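Local coordinates for protein caprin-1 (Homo sapiens, PDB 4WBE) that binds mRNAs to regulate their transport, translation or stability and is essential for stress granule formation, the piece here belonging to its dimerization domain, at residues D56-L61 with K92-T97; V44-E49 with E107-S112. One frame throughout, in Å; residues are numbered along the deposited sequence.

Interaction 1: residues D56-L61 with K92-T97; sequences DEFYKL and KPVCGT
Glu57, on the helix 49-62, meets Cys95 at the tip of a two-stranded antiparallel hairpin: Glu57 CB lies 3.8 Å from Cys95 SG. The carboxylate of Glu57 serves another partner, since the chain bends at chi2 (-59°) and Lys60 NZ, one turn on, forms a salt bridge to Glu57 OE2 at 3.1 Å, reaching it on the syn side. Next along the helix, Phe58 brings its backbone N to 3.7 Å from Cys95 SG, while Val94 CG2 approaches the rim of the ring, 4.5 Å from Phe58 CD1. Tyr99 and Leu102 of the helix 99-111 touch both Phe58 and Val94. Leu61 closes the contact with a single methyl: its CD1 lies 3.6 Å from Val94 CG2 and 3.9 Å from Cys95 SG, the Leu61 and Val94 side chains passing each other on opposite courses. Val94 and Thr97 bound a type I' turn, paired by Val94 N to Thr97 O (2.9 Å) and Thr97 N to Val94 O, which presents the Cys95 thiol to the helix. The contact is therefore held chiefly by methyl, methylene and sulfur contacts, with the Phe58 ring edge more loosely approached, and depends on shape rather than on directed polar bonds.

Interaction 2: residues V44-E49 with E107-S112; sequences VPILSE and ERVFQS
Ile46 and Leu47, in the loop that leads into the helix 49-62, pack against the segment 107-112 on the helix 99-111 in this mainly helical dimerization domain. Ile46 meets Ser112 with its branch atoms: CD1 comes 3.6 Å from Ser112 CB, and CG2, anti to the backbone N, lies 3.8 Å from the same carbon. Leu47 and Val109 cross at about a right angle, Leu47 CD2 meeting Val109 CG2 at 3.6 Å, and Leu52 and Leu55 of the helix 49-62 also touch Leu47. Replacing Ile46 with an alanine would probably leave a gap beside Ser112 CB, where CG1, CG2 and CD1 now pack. Beside these contacts Arg108 NH1 donates to Ile46 O, which lies close to the guanidinium plane, off its edge; the bond is too short for its length to be trusted, and at an N-H...O angle of 130° it is bent. Arg108 NH2 forms a salt bridge with Glu51, so the guanidinium joins the loop to the start of the helix 49-62. Val109 O accepts from both Ser112 N and Ser112 OG, the hydroxyl donating to Val109 O at 2.8 Å with Ser112 OG tilted 19° from the carbonyl plane.

Both contacts join the same two neighbourhoods of the fold, the helix 49-62 with its leading loop and the region of the helix 99-111 with the hairpin before it, and in sequence the residues of interaction 1 fall between the two segments of interaction 2. Their centres lie about 17 Å apart and their nearest atoms about 5 Å, without touching. Each is partly buried, with two buried residues and one exposed among five. Chemistry separates them: interaction 1 relies on apolar and sulfur contacts, its salt bridge staying within the helix, whereas interaction 2 adds a polar arginine-to-carbonyl contact of uncertain length. Interaction 2 also buries more surface, 253 against 176 Å².

Interaction 1: residues D56-L61 with K92-T97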
loop_
_atom_site.group_PDB
_atom_site.type_symbol
_atom_site.label_atom_id
_atom_site.label_comp_id
_atom_site.label_asym_id
_atom_site.label_seq_id
_atom_site.Cartn_x
_atom_site.Cartn_y
_atom_site.Cartn_z
ATOM N N ASP A 56 -12.396 -3.817 -10.612
ATOM C CA ASP A 56 -13.213 -3.936 -9.410
ATOM C C ASP A 56 -12.965 -5.265 -8.701
ATOM O O ASP A 56 -12.801 -5.307 -7.480
ATOM C CB ASP A 56 -14.701 -3.794 -9.732
ATOM C CG ASP A 56 -15.085 -2.385 -10.161
ATOM O OD1 ASP A 56 -14.414 -1.421 -9.733
ATOM O OD2 ASP A 56 -16.095 -2.245 -10.887
ATOM N N GLU A 57 -12.939 -6.347 -9.474
ATOM C CA GLU A 57 -12.648 -7.668 -8.924
ATOM C C GLU A 57 -11.250 -7.736 -8.325
ATOM O O GLU A 57 -11.063 -8.304 -7.253
ATOM C CB GLU A 57 -12.854 -8.763 -9.973
ATOM C CG GLU A 57 -14.310 -8.953 -10.352
ATOM C CD GLU A 57 -15.147 -9.318 -9.136
ATOM O OE1 GLU A 57 -14.758 -10.261 -8.415
ATOM O OE2 GLU A 57 -16.182 -8.662 -8.892
ATOM N N PHE A 58 -10.272 -7.163 -9.023
ATOM C CA PHE A 58 -8.904 -7.144 -8.522
ATOM C C PHE A 58 -8.815 -6.333 -7.236
ATOM O O PHE A 58 -8.078 -6.700 -6.310
ATOM C CB PHE A 58 -7.939 -6.575 -9.563
ATOM C CG PHE A 58 -6.488 -6.734 -9.189
ATOM C CD1 PHE A 58 -5.859 -7.966 -9.304
ATOM C CD2 PHE A 58 -5.759 -5.654 -8.709
ATOM C CE1 PHE A 58 -4.521 -8.121 -8.957
ATOM C CE2 PHE A 58 -4.419 -5.798 -8.361
ATOM C CZ PHE A 58 -3.801 -7.031 -8.483
ATOM N N TYR A 59 -9.569 -5.234 -7.192
ATOM C CA TYR A 59 -9.618 -4.373 -6.017
ATOM C C TYR A 59 -9.971 -5.161 -4.760
ATOM O O TYR A 59 -9.358 -4.975 -3.712
ATOM C CB TYR A 59 -10.680 -3.289 -6.218
ATOM C CG TYR A 59 -10.861 -2.380 -5.021
ATOM C CD1 TYR A 59 -9.802 -1.647 -4.503
ATOM C CD2 TYR A 59 -12.089 -2.316 -4.364
ATOM C CE1 TYR A 59 -9.974 -0.824 -3.393
ATOM C CE2 TYR A 59 -12.272 -1.511 -3.251
ATOM C CZ TYR A 59 -11.210 -0.768 -2.769
ATOM O OH TYR A 59 -11.392 0.033 -1.664
ATOM N N LYS A 60 -10.957 -6.046 -4.879
ATOM C CA LYS A 60 -11.386 -6.891 -3.769
ATOM C C LYS A 60 -10.257 -7.804 -3.280
ATOM O O LYS A 60 -10.142 -8.082 -2.089
ATOM C CB LYS A 60 -12.619 -7.716 -4.174
ATOM C CG LYS A 60 -13.788 -6.866 -4.646
ATOM C CD LYS A 60 -15.116 -7.629 -4.596
ATOM C CE LYS A 60 -15.135 -8.787 -5.574
ATOM N NZ LYS A 60 -16.512 -9.287 -5.835
ATOM N N LEU A 61 -9.431 -8.272 -4.212
ATOM C CA LEU A 61 -8.341 -9.191 -3.891
ATOM C C LEU A 61 -7.179 -8.530 -3.166
ATOM O O LEU A 61 -6.538 -9.148 -2.317
ATOM C CB LEU A 61 -7.827 -9.851 -5.166
ATOM C CG LEU A 61 -8.875 -10.671 -5.922
ATOM C CD1 LEU A 61 -8.243 -11.308 -7.141
ATOM C CD2 LEU A 61 -9.486 -11.731 -5.000
ATOM N N LYS A 92 -0.422 -15.734 -15.282
ATOM C CA LYS A 92 -1.129 -16.577 -14.326
ATOM C C LYS A 92 -2.579 -16.128 -14.199
ATOM O O LYS A 92 -2.883 -14.949 -14.374
ATOM C CB LYS A 92 -0.415 -16.575 -12.972
ATOM C CG LYS A 92 0.963 -17.235 -13.005
ATOM C CD LYS A 92 1.677 -17.114 -11.658
ATOM C CE LYS A 92 3.026 -17.828 -11.669
ATOM N NZ LYS A 92 3.748 -17.679 -10.369
ATOM N N PRO A 93 -3.488 -17.078 -13.932
ATOM C CA PRO A 93 -4.911 -16.732 -13.902
ATOM C C PRO A 93 -5.309 -15.906 -12.679
ATOM O O PRO A 93 -4.815 -16.141 -11.577
ATOM C CB PRO A 93 -5.591 -18.108 -13.867
ATOM C CG PRO A 93 -4.585 -18.989 -13.190
ATOM C CD PRO A 93 -3.267 -18.523 -13.728
ATOM N N VAL A 94 -6.193 -14.937 -12.905
ATOM C CA VAL A 94 -6.803 -14.131 -11.850
ATOM C C VAL A 94 -7.984 -13.387 -12.477
ATOM O O VAL A 94 -7.880 -12.913 -13.611
ATOM C CB VAL A 94 -5.789 -13.132 -11.200
ATOM C CG1 VAL A 94 -5.205 -12.181 -12.237
ATOM C CG2 VAL A 94 -6.447 -12.345 -10.072
ATOM N N CYS A 95 -9.106 -13.313 -11.763
ATOM C CA CYS A 95 -10.280 -12.569 -12.235
ATOM C C CYS A 95 -10.777 -13.012 -13.607
ATOM O O CYS A 95 -11.279 -12.195 -14.382
ATOM C CB CYS A 95 -9.983 -11.069 -12.275
ATOM S SG CYS A 95 -9.528 -10.375 -10.683
ATOM N N GLY A 96 -10.623 -14.295 -13.916
ATOM C CA GLY A 96 -11.046 -14.812 -15.204
ATOM C C GLY A 96 -10.145 -14.360 -16.344
ATOM O O GLY A 96 -10.447 -14.596 -17.516
ATOM N N THR A 97 -9.029 -13.720 -16.005
ATOM C CA THR A 97 -8.061 -13.294 -17.009
ATOM C C THR A 97 -6.648 -13.579 -16.493
ATOM O O THR A 97 -6.438 -14.548 -15.762
ATOM C CB THR A 97 -8.242 -11.799 -17.386
ATOM O OG1 THR A 97 -7.213 -11.388 -18.296
ATOM C CG2 THR A 97 -8.221 -10.915 -16.147
#

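Interaction 2: residues V44-E49 with E107-S112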
loop_
_atom_site.group_PDB
_atom_site.type_symbol
_atom_site.label_atom_id
_atom_site.label_comp_id
_atom_site.label_asym_id
_atom_site.label_seq_id
_atom_site.Cartn_x
_atom_site.Cartn_y
_atom_site.Cartn_z
ATOM N N VAL A 44 -12.401 9.062 -27.098
ATOM C CA VAL A 44 -11.564 7.862 -27.074
ATOM C C VAL A 44 -11.413 7.309 -25.657
ATOM O O VAL A 44 -10.643 7.836 -24.852
ATOM C CB VAL A 44 -10.167 8.151 -27.659
ATOM C CG1 VAL A 44 -9.303 6.896 -27.649
ATOM C CG2 VAL A 44 -10.291 8.708 -29.062
ATOM N N PRO A 45 -12.145 6.224 -25.363
ATOM C CA PRO A 45 -12.210 5.605 -24.034
ATOM C C PRO A 45 -10.851 5.178 -23.490
ATOM O O PRO A 45 -9.994 4.703 -24.238
ATOM C CB PRO A 45 -13.074 4.361 -24.274
ATOM C CG PRO A 45 -13.872 4.677 -25.495
ATOM C CD PRO A 45 -12.956 5.492 -26.349
ATOM N N ILE A 46 -10.657 5.382 -22.195
ATOM C CA ILE A 46 -9.493 4.849 -21.503
ATOM C C ILE A 46 -9.780 3.412 -21.062
ATOM O O ILE A 46 -8.926 2.535 -21.191
ATOM C CB ILE A 46 -9.047 5.747 -20.337
ATOM C CG1 ILE A 46 -8.752 7.153 -20.863
ATOM C CG2 ILE A 46 -7.805 5.171 -19.654
ATOM C CD1 ILE A 46 -8.619 8.207 -19.787
ATOM N N LEU A 47 -10.986 3.183 -20.539
ATOM C CA LEU A 47 -11.411 1.852 -20.106
ATOM C C LEU A 47 -12.755 1.469 -20.716
ATOM O O LEU A 47 -13.609 2.324 -20.928
ATOM C CB LEU A 47 -11.547 1.807 -18.581
ATOM C CG LEU A 47 -10.295 1.951 -17.729
ATOM C CD1 LEU A 47 -10.627 1.755 -16.257
ATOM C CD2 LEU A 47 -9.242 0.954 -18.168
ATOM N N SER A 48 -12.931 0.185 -21.011
ATOM C CA SER A 48 -14.251 -0.345 -21.313
ATOM C C SER A 48 -14.900 -0.676 -19.979
ATOM O O SER A 48 -14.216 -0.732 -18.956
ATOM C CB SER A 48 -14.147 -1.614 -22.163
ATOM O OG SER A 48 -13.585 -2.677 -21.419
ATOM N N GLU A 49 -16.211 -0.892 -19.986
ATOM C CA GLU A 49 -16.915 -1.276 -18.769
ATOM C C GLU A 49 -16.407 -2.633 -18.289
ATOM O O GLU A 49 -16.341 -2.900 -17.090
ATOM C CB GLU A 49 -18.426 -1.317 -19.019
ATOM C CG GLU A 49 -19.269 -1.761 -17.826
ATOM C CD GLU A 49 -19.176 -0.828 -16.629
ATOM O OE1 GLU A 49 -19.385 0.392 -16.791
ATOM O OE2 GLU A 49 -18.919 -1.324 -15.513
ATOM N N GLU A 107 -1.485 0.034 -16.797
ATOM C CA GLU A 107 -0.566 0.889 -17.545
ATOM C C GLU A 107 -1.304 1.927 -18.394
ATOM O O GLU A 107 -0.911 3.094 -18.438
ATOM C CB GLU A 107 0.345 0.054 -18.443
ATOM C CG GLU A 107 1.457 -0.683 -17.709
ATOM C CD GLU A 107 2.174 -1.660 -18.615
ATOM O OE1 GLU A 107 1.495 -2.307 -19.437
ATOM O OE2 GLU A 107 3.410 -1.769 -18.520
ATOM N N ARG A 108 -2.368 1.507 -19.069
ATOM C CA ARG A 108 -3.128 2.442 -19.894
ATOM C C ARG A 108 -3.789 3.523 -19.041
ATOM O O ARG A 108 -3.854 4.688 -19.447
ATOM C CB ARG A 108 -4.156 1.738 -20.790
ATOM C CG ARG A 108 -3.551 1.066 -22.021
ATOM C CD ARG A 108 -4.625 0.660 -23.029
ATOM N NE ARG A 108 -5.518 -0.380 -22.531
ATOM C CZ ARG A 108 -6.779 -0.154 -22.178
ATOM N NH1 ARG A 108 -7.292 1.065 -22.277
ATOM N NH2 ARG A 108 -7.529 -1.145 -21.731
ATOM N N VAL A 109 -4.279 3.137 -17.864
ATOM C CA VAL A 109 -4.857 4.103 -16.931
ATOM C C VAL A 109 -3.803 5.102 -16.436
ATOM O O VAL A 109 -4.017 6.317 -16.511
ATOM C CB VAL A 109 -5.522 3.407 -15.725
ATOM C CG1 VAL A 109 -6.003 4.440 -14.718
ATOM C CG2 VAL A 109 -6.690 2.555 -16.183
ATOM N N PHE A 110 -2.670 4.588 -15.957
ATOM C CA PHE A 110 -1.545 5.426 -15.550
ATOM C C PHE A 110 -1.139 6.397 -16.657
ATOM O O PHE A 110 -0.956 7.594 -16.422
ATOM C CB PHE A 110 -0.320 4.557 -15.232
ATOM C CG PHE A 110 -0.362 3.882 -13.886
ATOM C CD1 PHE A 110 -1.316 4.230 -12.943
ATOM C CD2 PHE A 110 0.570 2.902 -13.562
ATOM C CE1 PHE A 110 -1.344 3.611 -11.687
ATOM C CE2 PHE A 110 0.551 2.279 -12.308
ATOM C CZ PHE A 110 -0.407 2.636 -11.373
ATOM N N GLN A 111 -0.992 5.864 -17.864
ATOM C CA GLN A 111 -0.414 6.610 -18.975
ATOM C C GLN A 111 -1.411 7.556 -19.646
ATOM O O GLN A 111 -1.040 8.376 -20.479
ATOM C CB GLN A 111 0.255 5.650 -19.968
ATOM C CG GLN A 111 1.520 4.995 -19.376
ATOM C CD GLN A 111 2.093 3.877 -20.232
ATOM O OE1 GLN A 111 1.869 3.822 -21.438
ATOM N NE2 GLN A 111 2.827 2.968 -19.602
ATOM N N SER A 112 -2.681 7.441 -19.283
ATOM C CA SER A 112 -3.697 8.333 -19.819
ATOM C C SER A 112 -3.501 9.735 -19.256
ATOM O O SER A 112 -3.960 10.720 -19.835
ATOM C CB SER A 112 -5.082 7.828 -19.430
ATOM O OG SER A 112 -5.361 8.160 -18.086
#